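Local coordinates for protein transcription termination factor FttA (Methanosarcina mazei, PDB 2XR1) that probably terminates transcription by cleaving the nascent RNA as it leaves RNA polymerase, using a two-zinc metallo-beta-lactamase nuclease site, at residues Val266-Pro270 against Pro271-Leu275; Lys594-Gln597 against Pro598-Arg602; Asn20-Ala23 against Gly24-Ile27; Lys167-Gly170 against Arg171-Arg175. All coordinates share one frame; numbering follows the deposited sequence.

Interaction 1. Residues Val266-Pro270 against Pro271-Leu275; sequences VYCTP and PTRDL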
loop_
_atom_site.group_PDB
_atom_site.type_symbol
_atom_site.label_atom_id
_atom_site.label_comp_id
_atom_site.label_asym_id
_atom_site.label_seq_id
_atom_site.Cartn_x
_atom_site.Cartn_y
_atom_site.Cartn_z
ATOM N N VAL B 266 7.420 11.598 -18.036
ATOM C CA VAL B 266 6.426 10.679 -18.516
ATOM C C VAL B 266 7.097 9.949 -19.668
ATOM O O VAL B 266 7.554 10.599 -20.619
ATOM C CB VAL B 266 5.198 11.434 -19.041
ATOM C CG1 VAL B 266 4.203 10.445 -19.587
ATOM C CG2 VAL B 266 4.607 12.295 -17.977
ATOM N N TYR B 267 7.200 8.622 -19.592
ATOM C CA TYR B 267 7.902 7.838 -20.639
ATOM C C TYR B 267 6.862 7.092 -21.439
ATOM O O TYR B 267 6.001 6.449 -20.852
ATOM C CB TYR B 267 8.851 6.799 -20.070
ATOM C CG TYR B 267 10.020 7.360 -19.361
ATOM C CD1 TYR B 267 11.085 7.866 -20.064
ATOM C CD2 TYR B 267 10.067 7.369 -17.980
ATOM C CE1 TYR B 267 12.179 8.401 -19.416
ATOM C CE2 TYR B 267 11.149 7.905 -17.305
ATOM C CZ TYR B 267 12.191 8.436 -18.030
ATOM O OH TYR B 267 13.238 8.996 -17.380
ATOM N N CYS B 268 6.960 7.196 -22.777
ATOM C CA CYS B 268 6.075 6.485 -23.696
ATOM C C CYS B 268 6.706 6.420 -25.061
ATOM O O CYS B 268 7.761 6.940 -25.247
ATOM C CB CYS B 268 4.749 7.192 -23.825
ATOM S SG CYS B 268 4.968 8.788 -24.575
ATOM N N THR B 269 6.064 5.734 -26.007
ATOM C CA THR B 269 6.617 5.625 -27.383
ATOM C C THR B 269 6.380 6.925 -28.098
ATOM O O THR B 269 5.575 7.705 -27.661
ATOM C CB THR B 269 5.984 4.473 -28.194
ATOM O OG1 THR B 269 4.560 4.643 -28.212
ATOM C CG2 THR B 269 6.371 3.116 -27.576
ATOM N N PRO B 270 7.103 7.189 -29.170
ATOM C CA PRO B 270 6.844 8.469 -29.898
ATOM C C PRO B 270 5.415 8.653 -30.411
ATOM O O PRO B 270 4.866 9.744 -30.310
ATOM C CB PRO B 270 7.839 8.430 -31.059
ATOM C CG PRO B 270 8.940 7.534 -30.579
ATOM C CD PRO B 270 8.372 6.556 -29.575
ATOM N N PRO B 271 4.809 7.619 -30.990
ATOM C CA PRO B 271 3.442 7.807 -31.436
ATOM C C PRO B 271 2.466 8.000 -30.272
ATOM O O PRO B 271 1.509 8.770 -30.388
ATOM C CB PRO B 271 3.133 6.510 -32.189
ATOM C CG PRO B 271 4.454 5.930 -32.477
ATOM C CD PRO B 271 5.325 6.299 -31.375
ATOM N N THR B 272 2.684 7.308 -29.172
ATOM C CA THR B 272 1.883 7.543 -28.007
ATOM C C THR B 272 1.913 9.012 -27.648
ATOM O O THR B 272 0.909 9.605 -27.304
ATOM C CB THR B 272 2.404 6.712 -26.805
ATOM O OG1 THR B 272 2.253 5.335 -27.117
ATOM C CG2 THR B 272 1.657 7.002 -25.545
ATOM N N ARG B 273 3.088 9.599 -27.695
ATOM C CA ARG B 273 3.233 10.963 -27.283
ATOM C C ARG B 273 2.272 11.828 -28.081
ATOM O O ARG B 273 1.499 12.599 -27.528
ATOM C CB ARG B 273 4.652 11.390 -27.560
ATOM C CG ARG B 273 5.104 12.515 -26.695
ATOM C CD ARG B 273 5.182 13.782 -27.420
ATOM N NE ARG B 273 6.074 13.783 -28.570
ATOM C CZ ARG B 273 7.289 14.350 -28.600
ATOM N NH1 ARG B 273 7.844 14.907 -27.505
ATOM N NH2 ARG B 273 7.980 14.355 -29.739
ATOM N N ASP B 274 2.313 11.663 -29.395
ATOM C CA ASP B 274 1.499 12.497 -30.282
ATOM C C ASP B 274 -0.007 12.282 -30.086
ATOM O O ASP B 274 -0.783 13.265 -30.062
ATOM C CB ASP B 274 1.892 12.224 -31.725
ATOM C CG ASP B 274 3.330 12.672 -32.044
ATOM O OD1 ASP B 274 3.941 13.431 -31.237
ATOM O OD2 ASP B 274 3.847 12.283 -33.132
ATOM N N LEU B 275 -0.414 11.008 -29.910
ATOM C CA LEU B 275 -1.814 10.661 -29.736
ATOM C C LEU B 275 -2.309 11.186 -28.410
ATOM O O LEU B 275 -3.379 11.761 -28.351
ATOM C CB LEU B 275 -2.027 9.162 -29.848
ATOM C CG LEU B 275 -1.763 8.596 -31.245
ATOM C CD1 LEU B 275 -1.546 7.060 -31.277
ATOM C CD2 LEU B 275 -2.856 9.082 -32.159
HETATM O O HOH W 1 3.735 4.162 -25.028
#
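A chi1 of 56° sets Thr269 OG1 between its own backbone N and carbonyl carbon, while at Thr272 a chi1 of -64° holds OG1 beside the backbone N. Together the two torsions bring Thr269 OG1 to 2.6 Å from Thr272 OG1, the side chains crossing at about a right angle. A water ties the pair together a second time: it accepts from Thr269 N at 3.0 Å and lies 2.8 Å from Thr272 OG1. Thr269 OG1 is also hydrogen-bonded to Gly335 O and receives a weak bond of 3.4 Å from Thr272 N. This last bond is the signature of an N-cap. Thr269 closes the link from strand 266-268 and precedes helix 270-290, a strand-to-helix step within the metallo-beta-lactamase fold. Pro270 and Pro271 then fill the first turn, where their missing N-H groups cost the helix nothing, since its first intrahelical donors come later. Thr269 O accepts from Arg273 N at 3.1 Å with an N-H...O angle of 151°, and a weak bond joins Asp274 N to Pro270 O. Next to the cap, an apolar contact puts Cys268 CB 3.5 Å from Thr272 CG2. The Thr272 side chain is also about 5 Å from that of the zinc ligand His245 and about 10 Å from a zinc ion. Further along, Asp274 OD2 is hydrogen-bonded to His461, and its other oxygen, OD1, makes a weak salt bridge with Arg273 NE.

Interaction 2. Residues Lys594-Gln597 against Pro598-Arg602; sequences KRMQ and PRPER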
loop_
_atom_site.group_PDB
_atom_site.type_symbol
_atom_site.label_atom_id
_atom_site.label_comp_id
_atom_site.label_asym_id
_atom_site.label_seq_id
_atom_site.Cartn_x
_atom_site.Cartn_y
_atom_site.Cartn_z
ATOM N N LYS B 594 1.047 -18.714 -22.142
ATOM C CA LYS B 594 1.509 -20.110 -22.406
ATOM C C LYS B 594 2.830 -20.187 -23.191
ATOM O O LYS B 594 3.691 -21.013 -22.913
ATOM C CB LYS B 594 0.431 -20.881 -23.195
ATOM C CG LYS B 594 0.807 -22.322 -23.500
ATOM C CD LYS B 594 -0.349 -23.219 -23.955
ATOM C CE LYS B 594 0.120 -24.685 -23.885
ATOM N NZ LYS B 594 -0.942 -25.781 -23.925
ATOM N N ARG B 595 2.936 -19.351 -24.209
ATOM C CA ARG B 595 4.092 -19.330 -25.101
ATOM C C ARG B 595 5.180 -18.298 -24.671
ATOM O O ARG B 595 6.233 -18.203 -25.316
ATOM C CB ARG B 595 3.640 -19.011 -26.519
ATOM C CG ARG B 595 3.447 -20.179 -27.328
ATOM C CD ARG B 595 2.038 -20.557 -27.546
ATOM N NE ARG B 595 1.429 -19.824 -28.636
ATOM C CZ ARG B 595 0.431 -20.290 -29.396
ATOM N NH1 ARG B 595 -0.033 -21.514 -29.240
ATOM N NH2 ARG B 595 -0.118 -19.512 -30.327
ATOM N N MET B 596 4.938 -17.559 -23.589
ATOM C CA MET B 596 5.945 -16.630 -23.076
ATOM C C MET B 596 7.284 -17.360 -22.777
ATOM O O MET B 596 7.294 -18.487 -22.251
ATOM C CB MET B 596 5.452 -15.933 -21.817
ATOM C CG MET B 596 6.248 -14.720 -21.510
ATOM S SD MET B 596 5.520 -13.681 -20.259
ATOM C CE MET B 596 4.191 -12.919 -21.201
ATOM N N GLN B 597 8.385 -16.711 -23.175
ATOM C CA GLN B 597 9.759 -17.172 -22.942
ATOM C C GLN B 597 10.538 -16.043 -22.271
ATOM O O GLN B 597 10.535 -14.901 -22.753
ATOM C CB GLN B 597 10.475 -17.498 -24.242
ATOM C CG GLN B 597 10.030 -18.730 -24.947
ATOM C CD GLN B 597 10.644 -18.879 -26.361
ATOM O OE1 GLN B 597 9.941 -18.881 -27.356
ATOM N NE2 GLN B 597 11.959 -19.007 -26.427
ATOM N N PRO B 598 11.134 -16.321 -21.111
ATOM C CA PRO B 598 10.921 -17.515 -20.300
ATOM C C PRO B 598 9.486 -17.596 -19.777
ATOM O O PRO B 598 8.684 -16.684 -20.001
ATOM C CB PRO B 598 11.863 -17.309 -19.120
ATOM C CG PRO B 598 12.773 -16.202 -19.513
ATOM C CD PRO B 598 12.126 -15.403 -20.523
ATOM N N ARG B 599 9.161 -18.688 -19.097
ATOM C CA ARG B 599 7.873 -18.818 -18.412
ATOM C C ARG B 599 7.919 -18.036 -17.113
ATOM O O ARG B 599 8.875 -18.153 -16.357
ATOM C CB ARG B 599 7.633 -20.279 -18.110
ATOM C CG ARG B 599 6.272 -20.678 -17.562
ATOM C CD ARG B 599 6.341 -22.221 -17.355
ATOM N NE ARG B 599 5.138 -22.992 -17.724
ATOM C CZ ARG B 599 4.475 -22.916 -18.878
ATOM N NH1 ARG B 599 4.809 -22.061 -19.829
ATOM N NH2 ARG B 599 3.442 -23.719 -19.063
ATOM N N PRO B 600 6.914 -17.206 -16.853
ATOM C CA PRO B 600 6.909 -16.448 -15.610
ATOM C C PRO B 600 6.472 -17.305 -14.430
ATOM O O PRO B 600 5.817 -18.321 -14.615
ATOM C CB PRO B 600 5.861 -15.374 -15.880
ATOM C CG PRO B 600 4.943 -16.011 -16.809
ATOM C CD PRO B 600 5.757 -16.873 -17.689
ATOM N N GLU B 601 6.816 -16.865 -13.237
ATOM C CA GLU B 601 6.507 -17.583 -12.026
ATOM C C GLU B 601 5.181 -17.095 -11.440
ATOM O O GLU B 601 4.516 -17.857 -10.743
ATOM C CB GLU B 601 7.629 -17.394 -10.983
ATOM C CG GLU B 601 9.035 -17.734 -11.475
ATOM C CD GLU B 601 10.163 -17.448 -10.430
ATOM O OE1 GLU B 601 9.947 -16.651 -9.445
ATOM O OE2 GLU B 601 11.275 -18.028 -10.615
ATOM N N ARG B 602 4.811 -15.840 -11.671
ATOM C CA ARG B 602 3.466 -15.388 -11.316
ATOM C C ARG B 602 2.801 -14.596 -12.437
ATOM O O ARG B 602 3.463 -13.937 -13.194
ATOM C CB ARG B 602 3.432 -14.531 -10.057
ATOM C CG ARG B 602 4.460 -14.771 -9.040
ATOM C CD ARG B 602 4.073 -15.720 -7.927
ATOM N NE ARG B 602 3.425 -15.048 -6.794
ATOM C CZ ARG B 602 3.963 -14.073 -6.030
ATOM N NH1 ARG B 602 5.212 -13.590 -6.260
ATOM N NH2 ARG B 602 3.217 -13.556 -5.024
#
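Met596 reaches across to the carbonyl of Pro598 and the ring of Pro600 in the loop that carries the chain from helix 586-594 into strand 602-606, within the C-terminal part of the metallo-beta-lactamase domain. At its root, Met596 CB is 3.8 Å from Pro598 O. The next atom comes closer, with Met596 CG 3.5 Å from the same carbonyl oxygen. A chi1 of -163° places CG opposite the backbone N and sends the extended chain onward to the sulfur. There Met596 SD touches Pro600 CD at 4.1 Å, the thioether and the proline ring crossing at about a right angle. At chi3 the chain bends, and CE turns away from Pro600. Met596 and Pro600 both also pack on Val377 of the adjoining strand 376-380, giving the two side chains a shared apolar neighbour. The peptide bond between Gln597 and Pro598 is cis, which brings Gln597 CA to 2.9 Å from Pro598 CA, while Gln597 makes backbone hydrogen bonds with Asn369 and Phe371. On the exposed side a single weak bond spans the loop: the extended first part of the Arg599 side chain brings its guanidinium edge-on to a backbone carbonyl near the helix end, Arg599 NH1 donating to Lys594 O at 3.4 Å with an N-H...O angle of 153°.

Interaction 3. Residues Asn20-Ala23 against Gly24-Ile27; sequences NLPA and GVTI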
loop_
_atom_site.group_PDB
_atom_site.type_symbol
_atom_site.label_atom_id
_atom_site.label_comp_id
_atom_site.label_asym_id
_atom_site.label_seq_id
_atom_site.Cartn_x
_atom_site.Cartn_y
_atom_site.Cartn_z
ATOM N N ASN B 20 39.397 7.847 -24.231
ATOM C CA ASN B 20 38.962 6.800 -25.158
ATOM C C ASN B 20 38.808 7.310 -26.574
ATOM O O ASN B 20 38.781 6.509 -27.501
ATOM C CB ASN B 20 37.654 6.126 -24.698
ATOM C CG ASN B 20 37.882 4.719 -24.101
ATOM O OD1 ASN B 20 39.006 4.226 -24.054
ATOM N ND2 ASN B 20 36.801 4.082 -23.640
ATOM N N LEU B 21 38.733 8.632 -26.741
ATOM C CA LEU B 21 38.465 9.250 -28.043
ATOM C C LEU B 21 39.676 9.158 -28.971
ATOM O O LEU B 21 40.804 9.294 -28.533
ATOM C CB LEU B 21 38.037 10.721 -27.883
ATOM C CG LEU B 21 36.637 11.045 -27.325
ATOM C CD1 LEU B 21 36.455 12.533 -27.120
ATOM C CD2 LEU B 21 35.512 10.540 -28.204
ATOM N N PRO B 22 39.444 8.905 -30.263
ATOM C CA PRO B 22 40.552 8.980 -31.214
ATOM C C PRO B 22 41.089 10.401 -31.355
ATOM O O PRO B 22 40.408 11.345 -31.009
ATOM C CB PRO B 22 39.936 8.499 -32.528
ATOM C CG PRO B 22 38.497 8.521 -32.341
ATOM C CD PRO B 22 38.190 8.463 -30.890
ATOM N N ALA B 23 42.325 10.521 -31.820
ATOM C CA ALA B 23 42.946 11.798 -32.107
ATOM C C ALA B 23 42.022 12.611 -32.964
ATOM O O ALA B 23 41.375 12.089 -33.852
ATOM C CB ALA B 23 44.262 11.594 -32.832
ATOM N N GLY B 24 41.974 13.904 -32.697
ATOM C CA GLY B 24 41.216 14.830 -33.515
ATOM C C GLY B 24 39.790 15.022 -33.064
ATOM O O GLY B 24 39.111 15.922 -33.531
ATOM N N VAL B 25 39.307 14.176 -32.177
ATOM C CA VAL B 25 37.935 14.263 -31.773
ATOM C C VAL B 25 37.843 14.810 -30.360
ATOM O O VAL B 25 38.451 14.268 -29.432
ATOM C CB VAL B 25 37.268 12.889 -31.900
ATOM C CG1 VAL B 25 35.827 12.924 -31.459
ATOM C CG2 VAL B 25 37.390 12.419 -33.357
ATOM N N THR B 26 37.073 15.882 -30.201
ATOM C CA THR B 26 36.916 16.501 -28.891
ATOM C C THR B 26 35.479 16.610 -28.462
ATOM O O THR B 26 34.575 16.629 -29.285
ATOM C CB THR B 26 37.501 17.900 -28.872
ATOM O OG1 THR B 26 36.848 18.707 -29.862
ATOM C CG2 THR B 26 39.023 17.837 -29.102
ATOM N N ILE B 27 35.280 16.663 -27.155
ATOM C CA ILE B 27 33.983 17.009 -26.576
ATOM C C ILE B 27 34.176 18.221 -25.687
ATOM O O ILE B 27 35.286 18.480 -25.228
ATOM C CB ILE B 27 33.354 15.864 -25.737
ATOM C CG1 ILE B 27 34.311 15.418 -24.615
ATOM C CG2 ILE B 27 32.934 14.742 -26.635
ATOM C CD1 ILE B 27 33.743 14.416 -23.660
#
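Pro22 O receives the N-H of Val25 at 3.3 Å, with an N-H...O angle of 155° and the donor tilted from the carbonyl plane. This bond closes a type II beta turn from Pro22 to Val25, with Ala23 and Gly24 at its two central positions. Gly24 has a phi of 90°, a positive value that glycine adopts readily and that the third place of such a turn requires. The turn brings the side chains on its two arms together on one side. Leu21 points toward Val25, and the two cross at about a right angle, Leu21 CD2 meeting Val25 CG1 at 4.0 Å. Val25 can offer that methyl because chi1, at 179°, leaves CG1 opposite the backbone N. The loop joins helix 7-18 to strand 30-33, the first link in the alpha-beta-beta-alpha-alpha-beta order of a type II KH domain, here the first of two. The other methyl of Leu21 reaches further along the returning arm: CD1 lies 3.5 Å from Val25 O and 4.2 Å from Ile27 CG2. Pro22 CG lies 4.2 Å from Val25 CG2, the side chains meeting at a slant. Around the loop, Leu21 packs on Ile53 and Leu57 of helix 52-61, whereas Val25 and Ile27 both rest on Phe47 of helix 44-49. Polar ties fasten the returning arm as well: Lys46 NZ is hydrogen-bonded to Gly24 O, and Thr26 OG1 to Glu43 OE1.

Interaction 4. Residues Lys167-Gly170 against Arg171-Arg175; sequences KTVG and RKIHR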
loop_
_atom_site.group_PDB
_atom_site.type_symbol
_atom_site.label_atom_id
_atom_site.label_comp_id
_atom_site.label_asym_id
_atom_site.label_seq_id
_atom_site.Cartn_x
_atom_site.Cartn_y
_atom_site.Cartn_z
ATOM N N LYS B 167 17.792 17.968 -17.314
ATOM C CA LYS B 167 18.911 17.933 -16.389
ATOM C C LYS B 167 18.477 17.464 -15.021
ATOM O O LYS B 167 19.227 16.769 -14.339
ATOM C CB LYS B 167 19.535 19.301 -16.214
ATOM C CG LYS B 167 20.481 19.725 -17.291
ATOM C CD LYS B 167 21.227 21.002 -16.854
ATOM C CE LYS B 167 21.174 22.091 -17.915
ATOM N NZ LYS B 167 21.460 23.434 -17.310
ATOM N N THR B 168 17.283 17.872 -14.603
ATOM C CA THR B 168 16.818 17.586 -13.238
ATOM C C THR B 168 16.460 16.111 -13.126
ATOM O O THR B 168 16.857 15.419 -12.200
ATOM C CB THR B 168 15.630 18.541 -12.804
ATOM O OG1 THR B 168 16.112 19.896 -12.757
ATOM C CG2 THR B 168 15.110 18.192 -11.422
ATOM N N VAL B 169 15.704 15.654 -14.098
ATOM C CA VAL B 169 15.325 14.254 -14.215
ATOM C C VAL B 169 16.557 13.368 -14.309
ATOM O O VAL B 169 16.617 12.312 -13.672
ATOM C CB VAL B 169 14.455 14.059 -15.450
ATOM C CG1 VAL B 169 14.323 12.602 -15.773
ATOM C CG2 VAL B 169 13.121 14.716 -15.195
ATOM N N GLY B 170 17.531 13.819 -15.111
ATOM C CA GLY B 170 18.769 13.088 -15.330
ATOM C C GLY B 170 19.526 12.826 -14.046
ATOM O O GLY B 170 19.800 11.664 -13.737
ATOM N N ARG B 171 19.820 13.898 -13.294
ATOM C CA ARG B 171 20.545 13.813 -12.017
ATOM C C ARG B 171 19.816 12.964 -10.957
ATOM O O ARG B 171 20.420 12.348 -10.094
ATOM C CB ARG B 171 20.803 15.211 -11.437
ATOM C CG ARG B 171 21.709 16.073 -12.285
ATOM C CD ARG B 171 21.966 17.460 -11.664
ATOM N NE ARG B 171 22.150 18.456 -12.729
ATOM C CZ ARG B 171 23.240 19.176 -12.962
ATOM N NH1 ARG B 171 24.313 19.082 -12.180
ATOM N NH2 ARG B 171 23.236 20.040 -13.984
ATOM N N LYS B 172 18.507 12.930 -11.024
ATOM C CA LYS B 172 17.728 12.130 -10.106
ATOM C C LYS B 172 17.866 10.619 -10.459
ATOM O O LYS B 172 18.009 9.749 -9.576
ATOM C CB LYS B 172 16.274 12.637 -10.174
ATOM C CG LYS B 172 15.273 11.807 -9.401
ATOM C CD LYS B 172 14.234 12.682 -8.694
ATOM C CE LYS B 172 13.010 11.874 -8.314
ATOM N NZ LYS B 172 11.924 12.808 -7.880
ATOM N N ILE B 173 17.834 10.312 -11.757
ATOM C CA ILE B 173 18.074 8.949 -12.222
ATOM C C ILE B 173 19.431 8.433 -11.710
ATOM O O ILE B 173 19.551 7.287 -11.284
ATOM C CB ILE B 173 18.004 8.856 -13.732
ATOM C CG1 ILE B 173 16.564 9.099 -14.209
ATOM C CG2 ILE B 173 18.465 7.518 -14.170
ATOM C CD1 ILE B 173 16.353 9.144 -15.720
ATOM N N HIS B 174 20.439 9.290 -11.732
ATOM C CA HIS B 174 21.793 8.876 -11.395
ATOM C C HIS B 174 22.194 9.234 -9.981
ATOM O O HIS B 174 23.369 9.325 -9.685
ATOM C CB HIS B 174 22.793 9.453 -12.413
ATOM C CG HIS B 174 22.523 8.993 -13.810
ATOM N ND1 HIS B 174 21.614 9.624 -14.638
ATOM C CD2 HIS B 174 22.954 7.908 -14.487
ATOM C CE1 HIS B 174 21.535 8.977 -15.785
ATOM N NE2 HIS B 174 22.321 7.915 -15.708
ATOM N N ARG B 175 21.225 9.430 -9.101
ATOM C CA ARG B 175 21.508 9.484 -7.687
ATOM C C ARG B 175 21.974 8.089 -7.285
ATOM O O ARG B 175 21.680 7.095 -7.978
ATOM C CB ARG B 175 20.271 9.906 -6.897
ATOM C CG ARG B 175 19.180 8.840 -6.809
ATOM C CD ARG B 175 17.977 9.345 -6.068
ATOM N NE ARG B 175 16.919 8.335 -5.937
ATOM C CZ ARG B 175 16.048 8.024 -6.890
ATOM N NH1 ARG B 175 16.108 8.619 -8.080
ATOM N NH2 ARG B 175 15.122 7.109 -6.674
#
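Backbone bonds come first: Arg171 N donates to Lys167 O at 3.1 Å, nearly straight at 171°, and the same four-residue step links Lys172 to Thr168 and Ile173 to Val169. As the helix runs out, side-chain donors join the backbone ones. Gly170 O accepts twice from His174, from the backbone N at 3.2 Å in the carbonyl plane and from ND1 at 2.9 Å above that plane, a pairing that fixes the turn of the imidazole. The ring also stacks with Phe32. Two residues further on, Lys172 O is gripped from opposite faces of its plane by Arg175 N and by Arg175 NH1, the latter at 2.7 Å; the far end of this guanidinium forms a salt bridge with Asp239. Among the apolar contacts, Val169 CG1 meets Ile173 CD1 at 4.0 Å, and both side chains rest on Tyr267. Lys167 and Arg171 run side by side, Lys167 CD lying 3.6 Å from Arg171 NH2 at the guanidinium edge; each has a long, weak ion pair with a glutamate, Glu164 for Lys167 and Glu31 for Arg171. Last-turn carbonyls taken up by side chains just beyond are features of a capped helix C-terminus, here that of helix 159-173, wedged between the first KH domain and the metallo-beta-lactamase domain.

In the fold
The four contacts, all at chain reversals or helix ends, differ in depth and in chemistry. Interaction 1 is buried near the centre of the folded chain and begins a helix with hydroxyls and a water; interaction 4, partly buried and farther out, ends one with an imidazole and a guanidinium. These two meet directly, Tyr267 OH lying 3.5 Å from Ile173 CD1. Interactions 2 and 3 are both loops from a helix to a strand, yet they belong to different domains, their centres about 46 Å apart. Interaction 2, partly buried, has a cis-proline and a thioether resting inward against a second proline, its charged side chains exposed; interaction 3, at the surface, uses a glycine turn and aliphatic methyls. Neither touches any of the other contacts.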